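Local coordinates for protein malyl-CoA lyase/beta-methylmalyl-CoA lyase (Methylobacterium extorquens, PDB 5UGR) that is a magnesium-binding lyase of the HpcH/HpaI aldolase/citrate lyase family, built on a TIM-barrel fold in an assembly of six chains, at residues 117-121 with 154-158; 107-113 with 147-151; 11-15 with 316-321. All coordinates share one frame; numbering follows the deposited sequence. Where two conformers were deposited one is given.

Interaction 1: residues 117-121 with 154-158; sequences DVLTT and SSKRL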
ATOM      1  N   ASP A 117      -2.813   7.153 -21.202  1.00 11.60           N
ATOM      2  CA  ASP A 117      -3.895   8.112 -20.918  1.00 11.75           C
ATOM      3  C   ASP A 117      -3.355   9.575 -21.034  1.00 13.27           C
ATOM      4  O   ASP A 117      -4.003  10.401 -21.682  1.00 13.43           O
ATOM      5  CB  ASP A 117      -4.456   7.785 -19.540  1.00 12.16           C
ATOM      6  CG  ASP A 117      -5.864   8.242 -19.299  1.00 13.16           C
ATOM      7  OD1 ASP A 117      -6.417   9.018 -20.113  1.00 14.03           O
ATOM      8  OD2 ASP A 117      -6.394   7.874 -18.207  1.00 14.31           O
ATOM      9  N   VAL A 118      -2.161   9.861 -20.493  1.00 12.39           N
ATOM     10  CA  VAL A 118      -1.574  11.175 -20.597  1.00 12.17           C
ATOM     11  C   VAL A 118      -1.466  11.557 -22.095  1.00 12.53           C
ATOM     12  O   VAL A 118      -1.942  12.630 -22.498  1.00 13.07           O
ATOM     13  CB  VAL A 118      -0.207  11.220 -19.931  1.00 12.73           C
ATOM     14  CG1 VAL A 118       0.481  12.536 -20.230  1.00 15.13           C
ATOM     15  CG2 VAL A 118      -0.334  11.045 -18.391  1.00 12.87           C
ATOM     16  N   LEU A 119      -0.824  10.698 -22.883  1.00 12.95           N
ATOM     17  CA  LEU A 119      -0.526  11.031 -24.285  1.00 13.78           C
ATOM     18  C   LEU A 119      -1.821  11.194 -25.058  1.00 15.34           C
ATOM     19  O   LEU A 119      -1.978  12.173 -25.835  1.00 14.23           O
ATOM     20  CB  LEU A 119       0.407   9.966 -24.845  1.00 14.36           C
ATOM     21  CG  LEU A 119       0.850  10.164 -26.299  1.00 16.49           C
ATOM     22  CD1 LEU A 119       1.564  11.514 -26.486  1.00 16.81           C
ATOM     23  CD2 LEU A 119       1.759   9.027 -26.702  1.00 16.83           C
ATOM     24  N   THR A 120      -2.720  10.221 -24.937  1.00 13.96           N
ATOM     25  CA  THR A 120      -4.003  10.249 -25.632  1.00 13.59           C
ATOM     26  C   THR A 120      -4.805  11.490 -25.277  1.00 14.38           C
ATOM     27  O   THR A 120      -5.351  12.183 -26.185  1.00 14.17           O
ATOM     28  CB  THR A 120      -4.823   8.985 -25.329  1.00 14.30           C
ATOM     29  OG1 THR A 120      -4.069   7.811 -25.726  1.00 14.73           O
ATOM     30  CG2 THR A 120      -6.123   9.011 -26.087  1.00 16.24           C
ATOM     31  N   THR A 121      -4.842  11.820 -23.991  1.00 14.51           N
ATOM     32  CA  THR A 121      -5.586  12.982 -23.563  1.00 13.73           C
ATOM     33  C   THR A 121      -5.059  14.270 -24.221  1.00 13.65           C
ATOM     34  O   THR A 121      -5.850  15.129 -24.673  1.00 14.42           O
ATOM     35  CB  THR A 121      -5.657  13.107 -22.029  1.00 13.70           C
ATOM     36  OG1 THR A 121      -6.213  11.881 -21.512  1.00 14.75           O
ATOM     37  CG2 THR A 121      -6.487  14.295 -21.612  1.00 15.15           C
ATOM     38  N   SER A 154      -6.974   1.458 -13.429  1.00 13.14           N
ATOM     39  CA  SER A 154      -5.901   2.383 -13.798  1.00 12.28           C
ATOM     40  C   SER A 154      -6.277   3.556 -14.682  1.00 12.60           C
ATOM     41  O   SER A 154      -5.411   4.425 -14.866  1.00 13.96           O
ATOM     42  CB  SER A 154      -4.808   1.582 -14.502  1.00 12.75           C
ATOM     43  OG  SER A 154      -5.244   0.963 -15.693  1.00 13.86           O
ATOM     44  N   SER A 155      -7.501   3.595 -15.208  1.00 12.74           N
ATOM     45  CA  SER A 155      -7.886   4.733 -16.075  1.00 12.45           C
ATOM     46  C   SER A 155      -9.390   4.771 -16.231  1.00 12.41           C
ATOM     47  O   SER A 155     -10.014   3.737 -16.456  1.00 13.70           O
ATOM     48  CB  SER A 155      -7.280   4.593 -17.457  1.00 12.99           C
ATOM     49  OG  SER A 155      -7.758   5.586 -18.365  1.00 13.40           O
ATOM     50  N   LYS A 156      -9.940   5.983 -16.240  1.00 14.16           N
ATOM     51  CA  LYS A 156     -11.362   6.165 -16.543  1.00 15.70           C
ATOM     52  C   LYS A 156     -11.719   5.759 -17.969  1.00 14.14           C
ATOM     53  O   LYS A 156     -12.902   5.495 -18.266  1.00 15.29           O
ATOM     54  CB  LYS A 156     -11.759   7.619 -16.281  1.00 18.97           C
ATOM     55  CG  LYS A 156     -11.819   7.944 -14.794  1.00 25.58           C
ATOM     56  CD  LYS A 156     -12.365   9.367 -14.543  1.00 36.90           C
ATOM     57  CE  LYS A 156     -11.449  10.492 -14.997  1.00 39.98           C
ATOM     58  NZ  LYS A 156     -10.097  10.509 -14.311  1.00 47.11           N
ATOM     59  N   ARG A 157     -10.697   5.680 -18.843  1.00 13.25           N
ATOM     60  CA  ARG A 157     -10.899   5.181 -20.198  1.00 13.68           C
ATOM     61  C   ARG A 157     -11.003   3.710 -20.325  1.00 11.89           C
ATOM     62  O   ARG A 157     -11.408   3.217 -21.372  1.00 13.83           O
ATOM     63  CB  ARG A 157      -9.805   5.648 -21.150  1.00 13.20           C
ATOM     64  CG  ARG A 157      -9.591   7.144 -21.267  1.00 13.97           C
ATOM     65  CD  ARG A 157      -8.458   7.455 -22.230  1.00 14.05           C
ATOM     66  NE  ARG A 157      -8.169   8.857 -22.327  1.00 14.94           N
ATOM     67  CZ  ARG A 157      -8.718   9.711 -23.192  1.00 15.91           C
ATOM     68  NH1 ARG A 157      -9.588   9.306 -24.109  1.00 16.44           N
ATOM     69  NH2 ARG A 157      -8.346  10.984 -23.137  1.00 17.37           N
ATOM     70  N   LEU A 158     -10.553   2.965 -19.298  1.00 11.99           N
ATOM     71  CA  LEU A 158     -10.461   1.533 -19.433  1.00 11.88           C
ATOM     72  C   LEU A 158     -11.842   0.900 -19.476  1.00 12.41           C
ATOM     73  O   LEU A 158     -12.701   1.165 -18.624  1.00 14.62           O
ATOM     74  CB  LEU A 158      -9.627   0.940 -18.278  1.00 13.11           C
ATOM     75  CG  LEU A 158      -9.266  -0.538 -18.387  1.00 13.42           C
ATOM     76  CD1 LEU A 158      -8.507  -0.826 -19.663  1.00 14.38           C
ATOM     77  CD2 LEU A 158      -8.403  -0.931 -17.172  1.00 14.84           C
TER
HETATM   78  O   HOH W   1      -4.864   6.945 -16.075  1.00 13.52           O
HETATM   79  O   HOH W   2      -8.360   8.249 -15.407  1.00 41.10           O
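Arg157 reaches from the loop 154-158 to the helical segment 117-121 and touches Asp117, Thr120 and Thr121. Its CG stands anti to the carbonyl carbon (chi1 -57°), and from CG to NE the chain is extended, which carries the guanidinium to the helix. CB makes no close approach. CG passes at the limit of contact with the carboxylate, and CD comes nearer, 3.3 Å from Asp117 OD1. NE then forms a salt bridge with Asp117 OD1, 2.8 Å away. That oxygen lies in the guanidinium plane, whereas NE meets it from above the carboxylate plane; the two planes are 80° apart, so this is a single-atom grip and not a flat, two-pronged pairing. At CZ the methyl CG2 of Thr120 sits over the centre of one guanidinium face, at 4.0 Å from CZ. NH2 gives a nearly straight hydrogen bond (168°) to Thr121 OG1 at 2.8 Å. This hydroxyl in turn donates to the backbone Asp117 O, closing a relay back to the helix turn.

The other carboxylate oxygen, Asp117 OD2, accepts from Ser155 OG at 2.7 Å, also from above the plane, and from a water that bridges to Ser154 O. Ser155 OG meanwhile accepts from Arg157 N at 3.0 Å, an ST turn at the start of the type I turn from Ser155 to Leu158. One hydroxyl thus ties the turn to the same aspartate that the arginine holds.

Outside the segments NH2 also pairs with Glu124, and NH1 bonds to Ile133 O. The contact joins helix 110-127 to the loop leading into strand 158-163, lying against Phe135 of strand 134-139, while Phe3 of a neighbouring subunit packs on Asp117 and Thr121.

Interaction 2: residues 107-113 with 147-151; sequences VGVPADV and NVEAI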
ATOM      1  N   VAL A 107       0.457  -5.236 -20.995  1.00 11.91           N
ATOM      2  CA  VAL A 107       0.391  -4.306 -19.843  1.00 11.38           C
ATOM      3  C   VAL A 107       0.854  -5.035 -18.565  1.00 10.89           C
ATOM      4  O   VAL A 107       0.454  -6.172 -18.296  1.00 12.42           O
ATOM      5  CB  VAL A 107      -1.038  -3.732 -19.651  1.00 11.46           C
ATOM      6  CG1 VAL A 107      -1.160  -2.870 -18.391  1.00 12.75           C
ATOM      7  CG2 VAL A 107      -1.411  -2.915 -20.883  1.00 13.74           C
ATOM      8  N   GLY A 108       1.731  -4.373 -17.820  1.00 11.58           N
ATOM      9  CA  GLY A 108       2.344  -4.981 -16.636  1.00 11.52           C
ATOM     10  C   GLY A 108       1.920  -4.359 -15.335  1.00 11.37           C
ATOM     11  O   GLY A 108       1.781  -5.056 -14.348  1.00 12.75           O
ATOM     12  N   VAL A 109       1.751  -3.048 -15.317  1.00 10.55           N
ATOM     13  CA  VAL A 109       1.438  -2.286 -14.110  1.00 11.41           C
ATOM     14  C   VAL A 109       0.469  -1.144 -14.460  1.00 11.00           C
ATOM     15  O   VAL A 109       0.384  -0.709 -15.619  1.00 11.89           O
ATOM     16  CB  VAL A 109       2.695  -1.707 -13.425  1.00 11.37           C
ATOM     17  CG1 VAL A 109       3.635  -2.800 -12.988  1.00 13.18           C
ATOM     18  CG2 VAL A 109       3.446  -0.727 -14.323  1.00 13.05           C
ATOM     19  N   PRO A 110      -0.284  -0.628 -13.487  1.00 10.57           N
ATOM     20  CA  PRO A 110      -1.239   0.447 -13.760  1.00 10.49           C
ATOM     21  C   PRO A 110      -0.624   1.687 -14.442  1.00 11.10           C
ATOM     22  O   PRO A 110      -1.263   2.318 -15.295  1.00 11.73           O
ATOM     23  CB  PRO A 110      -1.848   0.766 -12.417  1.00 13.67           C
ATOM     24  CG  PRO A 110      -1.412  -0.220 -11.502  1.00 16.49           C
ATOM     25  CD  PRO A 110      -0.398  -1.121 -12.109  1.00 11.46           C
ATOM     26  N   ALA A 111       0.622   2.005 -14.095  1.00 10.92           N
ATOM     27  CA  ALA A 111       1.257   3.211 -14.651  1.00 11.01           C
ATOM     28  C   ALA A 111       1.478   3.073 -16.164  1.00 11.04           C
ATOM     29  O   ALA A 111       1.589   4.111 -16.862  1.00 12.00           O
ATOM     30  CB  ALA A 111       2.578   3.519 -13.955  1.00 11.82           C
ATOM     31  N   ASP A 112       1.525   1.837 -16.699  1.00 11.21           N
ATOM     32  CA  ASP A 112       1.586   1.672 -18.159  1.00 10.70           C
ATOM     33  C   ASP A 112       0.354   2.325 -18.793  1.00 10.31           C
ATOM     34  O   ASP A 112       0.428   3.021 -19.838  1.00 12.39           O
ATOM     35  CB  ASP A 112       1.632   0.177 -18.556  1.00 11.01           C
ATOM     36  CG  ASP A 112       2.975  -0.519 -18.248  1.00 12.07           C
ATOM     37  OD1 ASP A 112       4.016   0.149 -18.355  1.00 12.23           O
ATOM     38  OD2 ASP A 112       2.863  -1.748 -17.978  1.00 12.20           O
ATOM     39  N   VAL A 113      -0.791   2.084 -18.196  1.00 10.86           N
ATOM     40  CA  VAL A 113      -2.061   2.610 -18.719  1.00 11.43           C
ATOM     41  C   VAL A 113      -2.130   4.128 -18.529  1.00 11.79           C
ATOM     42  O   VAL A 113      -2.543   4.860 -19.441  1.00 11.76           O
ATOM     43  CB  VAL A 113      -3.255   1.899 -18.107  1.00 11.26           C
ATOM     44  CG1 VAL A 113      -4.561   2.388 -18.757  1.00 12.39           C
ATOM     45  CG2 VAL A 113      -3.154   0.405 -18.270  1.00 12.95           C
ATOM     46  N   ASN A 147      -0.532  -8.333 -11.546  1.00 11.38           N
ATOM     47  CA  ASN A 147      -0.973  -7.008 -11.227  1.00 11.80           C
ATOM     48  C   ASN A 147      -2.364  -6.704 -11.791  1.00 12.19           C
ATOM     49  O   ASN A 147      -2.768  -5.538 -11.846  1.00 12.92           O
ATOM     50  CB  ASN A 147       0.057  -5.976 -11.705  1.00 12.25           C
ATOM     51  CG  ASN A 147       1.341  -6.095 -10.932  1.00 14.18           C
ATOM     52  OD1 ASN A 147       1.379  -5.730  -9.759  1.00 18.04           O
ATOM     53  ND2 ASN A 147       2.350  -6.591 -11.540  1.00 16.76           N
ATOM     54  N   VAL A 148      -3.129  -7.749 -12.152  1.00 11.57           N
ATOM     55  CA  VAL A 148      -4.331  -7.503 -12.946  1.00 11.84           C
ATOM     56  C   VAL A 148      -5.396  -6.708 -12.214  1.00 13.32           C
ATOM     57  O   VAL A 148      -6.091  -5.882 -12.824  1.00 12.72           O
ATOM     58  CB  VAL A 148      -4.882  -8.829 -13.520  1.00 12.96           C
ATOM     59  CG1 VAL A 148      -5.370  -9.802 -12.467  1.00 13.31           C
ATOM     60  CG2 VAL A 148      -5.902  -8.585 -14.623  1.00 13.56           C
ATOM     61  N   GLU A 149      -5.524  -6.913 -10.900  1.00 12.12           N
ATOM     62  CA  GLU A 149      -6.530  -6.208 -10.144  0.50 11.70           C
ATOM     63  C   GLU A 149      -6.233  -4.716 -10.087  1.00 12.55           C
ATOM     64  O   GLU A 149      -7.132  -3.881 -10.218  1.00 14.91           O
ATOM     65  CB  GLU A 149      -6.642  -6.780  -8.728  0.50 11.17           C
ATOM     66  CG  GLU A 149      -7.022  -8.247  -8.678  0.50 10.38           C
ATOM     67  CD  GLU A 149      -5.867  -9.240  -8.803  0.50 10.89           C
ATOM     68  OE1 GLU A 149      -4.580  -8.881  -8.901  0.50  9.23           O
ATOM     69  OE2 GLU A 149      -6.301 -10.443  -8.810  0.50 10.18           O
ATOM     70  N   ALA A 150      -4.959  -4.368  -9.885  1.00 11.70           N
ATOM     71  CA  ALA A 150      -4.532  -2.984  -9.935  1.00 12.64           C
ATOM     72  C   ALA A 150      -4.656  -2.353 -11.308  1.00 12.42           C
ATOM     73  O   ALA A 150      -5.070  -1.171 -11.438  1.00 14.11           O
ATOM     74  CB  ALA A 150      -3.079  -2.845  -9.402  1.00 14.37           C
ATOM     75  N   ILE A 151      -4.354  -3.124 -12.327  1.00 11.15           N
ATOM     76  CA  ILE A 151      -4.519  -2.587 -13.700  1.00 11.07           C
ATOM     77  C   ILE A 151      -5.974  -2.248 -13.966  1.00 11.66           C
ATOM     78  O   ILE A 151      -6.287  -1.291 -14.670  1.00 12.59           O
ATOM     79  CB  ILE A 151      -3.945  -3.602 -14.734  1.00 11.75           C
ATOM     80  CG1 ILE A 151      -2.407  -3.696 -14.599  1.00 12.83           C
ATOM     81  CG2 ILE A 151      -4.345  -3.238 -16.154  1.00 13.43           C
ATOM     82  CD1 ILE A 151      -1.802  -4.933 -15.239  1.00 13.97           C
TER
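Gly108 and Val109, both in contact with the segment 147-151, direct their backbone N-H groups to one atom, OD2 of Asp112. Gly108 N lies 2.9 Å from Asp112 OD2, approaching nearly along the C-O axis. Val109 N reaches Asp112 OD2 from above the carboxylate plane, at 3.2 Å. Both N-H bonds are fairly straight, near 158°. Ser2 OG of a neighbouring subunit is a third partner of this oxygen. The two backbone bonds tie the loop 108-109 to the first turn of helix 110-127, which probably steadies the surface that meets 147-151.

Across the contact Ile151 does most of the touching. Its chi1 of -68° places CG1 against the backbone of Val109 and Pro110, and the extended chi2 carries CD1 on to Val107 and Gly108. Ile151 CD1 is 3.8 Å from Val107 CG1 and 3.7 Å from Gly108 O. The side chains of Val107 and Ile151 run alongside each other, pointing opposite ways. Ile151 CG1 lies 3.8 Å from Val109 C, and Ile151 CG2 turns to Val107 as well, with Val113 CG2 at the margin. The ring of Pro110 crosses the isoleucine at about a right angle, and its CG rests 3.8 Å from Ala150 CB. At the other end of the segment Asn147 CB packs 3.3 Å from Gly108 O.

The amide nitrogen of Asn147 is partnered by Leu143 O and by Tyr220 of a neighbouring subunit. The contact rests mainly on carbon-to-carbon and carbon-to-backbone packing: the carboxylate of Asp112 serves its own segment and other subunits, and the surface between the 107-113 segment and the short helix 148-151 is formed largely by Val107, Pro110, Val113, Ala150 and Ile151.

Interaction 3: residues 11-15 with 316-321; sequences PRLHR and QKADAM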
ATOM      1  N   PRO A  11     -20.912   0.826 -22.270  0.50 20.70           N
ATOM      2  CA  PRO A  11     -21.437  -0.535 -22.548  0.50 18.54           C
ATOM      3  C   PRO A  11     -21.533  -0.967 -24.041  0.50 20.36           C
ATOM      4  O   PRO A  11     -22.634  -0.993 -24.594  0.50 23.05           O
ATOM      5  CB  PRO A  11     -22.830  -0.504 -21.899  0.50 21.49           C
ATOM      6  CG  PRO A  11     -23.263   0.926 -22.003  0.50 23.20           C
ATOM      7  CD  PRO A  11     -22.000   1.777 -21.990  0.50 21.41           C
ATOM      8  N   ARG A  12     -20.446  -1.424 -24.624  1.00 18.21           N
ATOM      9  CA  ARG A  12     -20.384  -1.811 -26.053  1.00 15.68           C
ATOM     10  C   ARG A  12     -20.647  -3.280 -26.203  1.00 16.16           C
ATOM     11  O   ARG A  12     -20.296  -4.091 -25.328  1.00 18.23           O
ATOM     12  CB  ARG A  12     -19.017  -1.525 -26.637  1.00 15.57           C
ATOM     13  CG  ARG A  12     -18.496  -0.108 -26.404  1.00 14.95           C
ATOM     14  CD  ARG A  12     -17.195   0.173 -27.127  1.00 15.34           C
ATOM     15  NE  ARG A  12     -16.537   1.376 -26.639  1.00 15.47           N
ATOM     16  CZ  ARG A  12     -16.368   2.510 -27.313  1.00 15.78           C
ATOM     17  NH1 ARG A  12     -16.946   2.745 -28.514  1.00 17.85           N
ATOM     18  NH2 ARG A  12     -15.654   3.442 -26.756  1.00 16.38           N
ATOM     19  N   LEU A  13     -21.177  -3.635 -27.389  1.00 16.63           N
ATOM     20  CA  LEU A  13     -21.330  -5.018 -27.810  1.00 17.19           C
ATOM     21  C   LEU A  13     -19.971  -5.525 -28.276  1.00 17.11           C
ATOM     22  O   LEU A  13     -19.285  -4.875 -29.041  1.00 18.39           O
ATOM     23  CB  LEU A  13     -22.361  -5.115 -28.940  1.00 20.07           C
ATOM     24  CG  LEU A  13     -22.623  -6.504 -29.451  1.00 21.60           C
ATOM     25  CD1 LEU A  13     -23.335  -7.366 -28.449  1.00 21.90           C
ATOM     26  CD2 LEU A  13     -23.516  -6.419 -30.684  1.00 22.95           C
ATOM     27  N   HIS A  14     -19.530  -6.638 -27.720  1.00 16.02           N
ATOM     28  CA  HIS A  14     -18.155  -7.097 -27.866  1.00 15.33           C
ATOM     29  C   HIS A  14     -18.076  -8.633 -27.902  1.00 17.00           C
ATOM     30  O   HIS A  14     -17.289  -9.256 -27.190  1.00 20.87           O
ATOM     31  CB  HIS A  14     -17.370  -6.508 -26.692  1.00 15.59           C
ATOM     32  CG  HIS A  14     -15.903  -6.524 -26.845  1.00 14.63           C
ATOM     33  ND1 HIS A  14     -15.091  -5.638 -26.160  1.00 16.52           N
ATOM     34  CD2 HIS A  14     -15.082  -7.293 -27.583  1.00 16.38           C
ATOM     35  CE1 HIS A  14     -13.840  -5.853 -26.500  1.00 15.95           C
ATOM     36  NE2 HIS A  14     -13.810  -6.866 -27.340  1.00 15.26           N
ATOM     37  N   ARG A  15     -18.902  -9.260 -28.723  1.00 15.68           N
ATOM     38  CA  ARG A  15     -18.895 -10.723 -28.842  1.00 14.84           C
ATOM     39  C   ARG A  15     -17.680 -11.282 -29.588  1.00 14.68           C
ATOM     40  O   ARG A  15     -17.160 -12.360 -29.273  1.00 15.46           O
ATOM     41  CB  ARG A  15     -20.178 -11.197 -29.530  1.00 15.97           C
ATOM     42  CG  ARG A  15     -21.468 -10.820 -28.847  1.00 17.02           C
ATOM     43  CD  ARG A  15     -22.651 -11.001 -29.746  1.00 16.70           C
ATOM     44  NE  ARG A  15     -22.537 -10.224 -30.959  1.00 18.73           N
ATOM     45  CZ  ARG A  15     -23.270 -10.423 -32.052  1.00 19.61           C
ATOM     46  NH1 ARG A  15     -24.211 -11.364 -32.106  1.00 22.81           N
ATOM     47  NH2 ARG A  15     -23.083  -9.666 -33.106  1.00 20.93           N
ATOM     48  N   GLN A 316     -28.155  -2.546 -22.916  1.00 24.41           N
ATOM     49  CA  GLN A 316     -27.521  -1.732 -23.949  1.00 29.17           C
ATOM     50  C   GLN A 316     -26.906  -2.635 -25.020  1.00 26.59           C
ATOM     51  O   GLN A 316     -26.944  -2.333 -26.208  1.00 30.92           O
ATOM     52  CB  GLN A 316     -26.476  -0.751 -23.350  1.00 35.79           C
ATOM     53  CG  GLN A 316     -27.070   0.470 -22.599  1.00 38.27           C
ATOM     54  CD  GLN A 316     -27.986   1.379 -23.422  1.00 41.18           C
ATOM     55  OE1 GLN A 316     -29.098   1.698 -22.973  1.00 60.51           O
ATOM     56  NE2 GLN A 316     -27.538   1.813 -24.607  1.00 41.17           N
ATOM     57  N   LYS A 317     -26.302  -3.720 -24.575  1.00 28.73           N
ATOM     58  CA  LYS A 317     -25.754  -4.770 -25.444  1.00 31.57           C
ATOM     59  C   LYS A 317     -26.802  -5.523 -26.307  1.00 28.78           C
ATOM     60  O   LYS A 317     -26.609  -5.716 -27.535  1.00 30.31           O
ATOM     61  CB  LYS A 317     -24.858  -5.734 -24.614  1.00 39.17           C
ATOM     62  CG  LYS A 317     -23.408  -5.274 -24.348  1.00 50.43           C
ATOM     63  CD  LYS A 317     -23.211  -4.354 -23.134  1.00 41.43           C
ATOM     64  CE  LYS A 317     -22.169  -4.810 -22.117  1.00 41.68           C
ATOM     65  NZ  LYS A 317     -20.743  -4.411 -22.400  1.00 27.21           N
ATOM     66  N   ALA A 318     -27.929  -5.904 -25.699  1.00 25.20           N
ATOM     67  CA  ALA A 318     -29.044  -6.525 -26.418  1.00 26.72           C
ATOM     68  C   ALA A 318     -29.635  -5.571 -27.460  1.00 25.30           C
ATOM     69  O   ALA A 318     -30.001  -5.954 -28.580  1.00 25.56           O
ATOM     70  CB  ALA A 318     -30.129  -6.965 -25.435  1.00 27.89           C
ATOM     71  N   ASP A 319     -29.718  -4.302 -27.086  1.00 21.53           N
ATOM     72  CA  ASP A 319     -30.292  -3.301 -27.990  1.00 21.80           C
ATOM     73  C   ASP A 319     -29.381  -3.160 -29.191  1.00 24.13           C
ATOM     74  O   ASP A 319     -29.842  -2.968 -30.309  1.00 25.53           O
ATOM     75  CB  ASP A 319     -30.420  -1.950 -27.284  1.00 27.99           C
ATOM     76  CG  ASP A 319     -31.563  -1.913 -26.236  1.00 28.45           C
ATOM     77  OD1 ASP A 319     -32.401  -2.886 -26.129  1.00 27.44           O
ATOM     78  OD2 ASP A 319     -31.645  -0.837 -25.573  1.00 44.87           O
ATOM     79  N   ALA A 320     -28.062  -3.193 -28.964  1.00 24.37           N
ATOM     80  CA  ALA A 320     -27.091  -3.081 -30.081  1.00 25.39           C
ATOM     81  C   ALA A 320     -27.235  -4.202 -31.092  1.00 27.13           C
ATOM     82  O   ALA A 320     -27.125  -4.002 -32.296  1.00 28.80           O
ATOM     83  CB  ALA A 320     -25.675  -3.071 -29.543  1.00 28.85           C
ATOM     84  N   MET A 321     -27.471  -5.393 -30.590  1.00 25.58           N
ATOM     85  CA  MET A 321     -27.667  -6.565 -31.424  1.00 27.80           C
ATOM     86  C   MET A 321     -28.878  -6.370 -32.287  1.00 27.93           C
ATOM     87  O   MET A 321     -28.857  -6.742 -33.445  1.00 33.51           O
ATOM     88  CB  MET A 321     -27.763  -7.870 -30.602  1.00 31.90           C
ATOM     89  CG  MET A 321     -26.484  -8.687 -30.731  1.00 32.42           C
ATOM     90  SD  MET A 321     -26.817 -10.094 -29.748  1.00 36.53           S
ATOM     91  CE  MET A 321     -27.670 -11.011 -31.090  1.00 47.09           C
TER
HETATM   92  O   HOH W   3     -24.188  -0.797 -26.895  1.00 34.99           O
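Lys317 on the helical segment 316-321 donates from NZ to Arg12 O at 3.0 Å, the direct hydrogen bond between this helix and the chain 11-15. The donor is tilted 35° from the carbonyl plane. The lysine gets there by folding, with bends at chi2 (85°) and again further along, so its methylenes lie against the backbone: CG is 3.5 Å from Arg12 O, and CD passes near Pro11 O. Beside it Leu13 meets the helix through three atoms. CB rests on Ala320 CB at 3.9 Å, CD1 approaches Lys317 O, and CD2 touches Met321 CG at 3.7 Å, the leucine and methionine side chains crossing at about a right angle. Met321 also meets the Arg15 guanidinium at one face through CG, offset toward the rim, and its CE is 3.6 Å from Arg15 NH1. Pro11, in the conformer modelled here, lies alongside the CB and CG of Gln316, a less certain contact because the residue has an alternate position.

In the next shell a water donates to Pro11 O (2.8 Å) and Gln316 O (3.2 Å), adding a polar link at the end of the contact. The charged tips are then held from outside. Lys317 NZ has a salt bridge with Glu251, consistent with a lysine that remains charged although buried; Arg15 pairs with Asp37 and bonds to Thr269, which would restrain its guanidinium at the Met321 contact; the Arg12 guanidinium forms a salt bridge with Glu159.

Backbone bonds of Arg15 with Lys253 carry the segment on into strand 16-21, next to strand 252-255, where first and last strands close the barrel. The arrangement is thus a C-terminal helix, 305-322, packed on the chain entering the first strand of a TIM barrel.

Interactions 1 and 2 are neighbours, with centres 12 Å apart, and share helix 110-127. They touch directly, Ser154 OG lying 3.3 Å from Val113 CB, so the chain from 147 to 158 follows this helix through both contacts, first by apolar packing and then by charge pairing. Both reach the same other subunit. Interaction 3 is separate: its centre lies 23 Å from that of interaction 1 and 26 Å from that of interaction 2, on the opposite side of the chain's centre from the latter. The Val107 side chain of interaction 2 lies about 10 Å from a bound magnesium ion, too far for a direct contact; Asp45, Glu140 and Asp167 form the metal site.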